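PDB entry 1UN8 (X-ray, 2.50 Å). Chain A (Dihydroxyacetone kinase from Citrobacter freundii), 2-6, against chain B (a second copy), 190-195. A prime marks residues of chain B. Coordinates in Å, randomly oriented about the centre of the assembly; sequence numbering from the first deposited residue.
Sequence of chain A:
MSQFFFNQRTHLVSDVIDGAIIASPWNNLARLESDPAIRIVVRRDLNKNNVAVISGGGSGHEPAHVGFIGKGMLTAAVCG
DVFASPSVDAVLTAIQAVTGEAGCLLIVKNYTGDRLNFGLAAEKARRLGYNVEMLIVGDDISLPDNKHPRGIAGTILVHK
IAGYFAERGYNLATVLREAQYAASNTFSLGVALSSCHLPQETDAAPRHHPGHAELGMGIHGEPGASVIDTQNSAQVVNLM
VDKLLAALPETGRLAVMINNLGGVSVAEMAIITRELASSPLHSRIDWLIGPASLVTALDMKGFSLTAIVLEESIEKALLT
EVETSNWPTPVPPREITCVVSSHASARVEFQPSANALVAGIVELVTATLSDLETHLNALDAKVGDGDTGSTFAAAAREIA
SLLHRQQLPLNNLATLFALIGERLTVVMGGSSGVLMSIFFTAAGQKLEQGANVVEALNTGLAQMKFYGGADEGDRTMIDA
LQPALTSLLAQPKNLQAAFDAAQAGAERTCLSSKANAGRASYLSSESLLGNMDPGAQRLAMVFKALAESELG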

# COMPACT_ATOMS: atom_id res chain seq x y z
N SER A 2 -5.52 -13.98 -14.10
CA SER A 2 -5.90 -12.81 -13.32
C SER A 2 -5.64 -12.99 -11.83
O SER A 2 -6.19 -13.89 -11.21
N GLN A 3 -4.79 -12.14 -11.26
CA GLN A 3 -4.47 -12.16 -9.83
C GLN A 3 -5.02 -10.82 -9.30
O GLN A 3 -4.27 -9.89 -9.00
N PHE A 4 -6.35 -10.74 -9.19
CA PHE A 4 -7.00 -9.49 -8.80
C PHE A 4 -8.28 -9.75 -8.01
O PHE A 4 -9.10 -10.57 -8.41
N PHE A 5 -8.47 -9.04 -6.91
CA PHE A 5 -9.71 -9.20 -6.13
C PHE A 5 -10.80 -8.32 -6.74
O PHE A 5 -10.71 -7.09 -6.70
N PHE A 6 -11.81 -8.95 -7.32
CA PHE A 6 -12.94 -8.22 -7.90
C PHE A 6 -14.09 -9.19 -8.11
O PHE A 6 -13.92 -10.40 -7.93
N GLY B 190 -7.20 -13.78 7.63
CA GLY B 190 -6.55 -13.21 6.47
C GLY B 190 -6.63 -14.11 5.25
O GLY B 190 -6.94 -15.30 5.37
N VAL B 191 -6.37 -13.54 4.08
CA VAL B 191 -6.38 -14.29 2.84
C VAL B 191 -5.36 -13.65 1.91
O VAL B 191 -5.18 -12.43 1.95
N ALA B 192 -4.70 -14.45 1.09
CA ALA B 192 -3.70 -13.91 0.19
C ALA B 192 -3.67 -14.62 -1.17
O ALA B 192 -3.94 -15.81 -1.28
N LEU B 193 -3.33 -13.86 -2.21
CA LEU B 193 -3.22 -14.39 -3.55
C LEU B 193 -1.78 -14.81 -3.80
O LEU B 193 -1.51 -15.62 -4.67
N SER B 194 -0.85 -14.24 -3.04
CA SER B 194 0.55 -14.62 -3.17
C SER B 194 1.33 -14.18 -1.94
O SER B 194 0.96 -13.23 -1.26
N SER B 195 2.41 -14.89 -1.64
CA SER B 195 3.21 -14.54 -0.49
C SER B 195 4.00 -13.26 -0.82
O SER B 195 3.77 -12.65 -1.86

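The contact between residues 2-6 of chain A and residues 190-195 of the second copy is small, burying 296 Å² over both sides, and it is made largely by side chains: no clear backbone pairing joins the two stretches, which run in roughly opposing directions, 157° apart.

Along chain B the segment opens as a strand. Gly190′ lies out of reach of chain A, and the first residue to engage is Val191′. Its CA-to-CB bond points toward the other stretch, and with chi1 in the p well its CG1 lies 4.2 Å from CZ of Phe5. This methyl meets the ring obliquely, so the contact is a modest apolar one at the tip of the phenylalanine. Ala192′ follows the alternation expected of a strand: its CA-to-CB bond points away from chain A, and Ala192′ CB comes no closer than 6.3 Å, to Phe5 CZ, leaving the packing to its neighbours.

The chain turns a corner at Leu193′, the residue with the largest area covered on either stretch. Its CA-to-CB bond points toward chain A, and the side chain adopts an extended mt conformation (chi1 -57°, chi2 -173°). This places CD1 over one face of the Phe5 ring, 3.8 Å from the centroid and only 15° off the ring normal, a well-centred CH-pi contact. The branch point is also close, with Leu193′ CG 3.4 Å from Phe5 CZ. Phe5 reaches this position although its CA-to-CB bond runs sideways; the m rotamer (chi1 -74°) carries the end of the ring nearer to chain B, where it meets both Val191′ and Leu193′. The leucine also borders the preceding residues of chain A. Leu193′ CD1 lies 4.0 Å from the backbone N of Phe4, whose own side chain, in the t rotamer, starts away from chain B and takes no part, while Leu193′ CB packs 3.9 Å from Gln3 CG. Leu193′ thus touches three consecutive residues of chain A.

Ser194′ also directs its CB toward chain A and, with chi1 in the p well, places its hydroxyl beside the end of Gln3. The glutamine leaves its backbone sideways, but t settings of chi1 and chi2 extend the chain past Leu193′ and bring NE2 to 3.0 Å from Ser194′ OG. This is a close polar approach, although its geometry does not settle whether a hydrogen bond forms. Ser195′ lies beyond reach, as do Ser2 and Phe6 at the two ends of the chain A stretch.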

# COMPACT_ATOMS: atom_id res chain seq x y z
CB SER A 2 -7.38 -12.51 -13.57
OG SER A 2 -7.97 -11.81 -12.49
CB GLN A 3 -2.96 -12.25 -9.61
CG GLN A 3 -2.55 -12.73 -8.22
CD GLN A 3 -1.05 -12.81 -8.03
OE1 GLN A 3 -0.34 -13.38 -8.86
NE2 GLN A 3 -0.55 -12.25 -6.93
CB PHE A 4 -7.34 -8.73 -10.10
CG PHE A 4 -7.56 -7.25 -9.93
CD1 PHE A 4 -6.59 -6.34 -10.36
CD2 PHE A 4 -8.77 -6.75 -9.43
CE1 PHE A 4 -6.82 -4.98 -10.30
CE2 PHE A 4 -9.00 -5.38 -9.37
CZ PHE A 4 -8.03 -4.50 -9.81
CB PHE A 5 -9.52 -8.77 -4.67
CG PHE A 5 -8.72 -9.74 -3.84
CD1 PHE A 5 -7.49 -9.37 -3.32
CD2 PHE A 5 -9.23 -11.01 -3.53
CE1 PHE A 5 -6.77 -10.24 -2.50
CE2 PHE A 5 -8.51 -11.89 -2.71
CZ PHE A 5 -7.28 -11.50 -2.19
CB PHE A 6 -12.54 -7.51 -9.21
CG PHE A 6 -12.40 -8.41 -10.41
CD1 PHE A 6 -13.49 -8.64 -11.26
CD2 PHE A 6 -11.17 -8.98 -10.74
CE1 PHE A 6 -13.35 -9.42 -12.41
CE2 PHE A 6 -11.02 -9.77 -11.89
CZ PHE A 6 -12.12 -9.99 -12.72
CB VAL B 191 -7.78 -14.26 2.17
CG1 VAL B 191 -8.12 -12.85 1.73
CG2 VAL B 191 -7.81 -15.22 0.98
CB ALA B 192 -2.32 -13.97 0.84
CB LEU B 193 -3.65 -13.33 -4.56
CG LEU B 193 -5.06 -12.80 -4.34
CD1 LEU B 193 -5.46 -11.88 -5.49
CD2 LEU B 193 -6.03 -13.96 -4.24
CB SER B 194 1.18 -14.04 -4.43
OG SER B 194 1.11 -12.62 -4.44
CB SER B 195 4.14 -15.69 -0.12
OG SER B 195 4.67 -15.51 1.18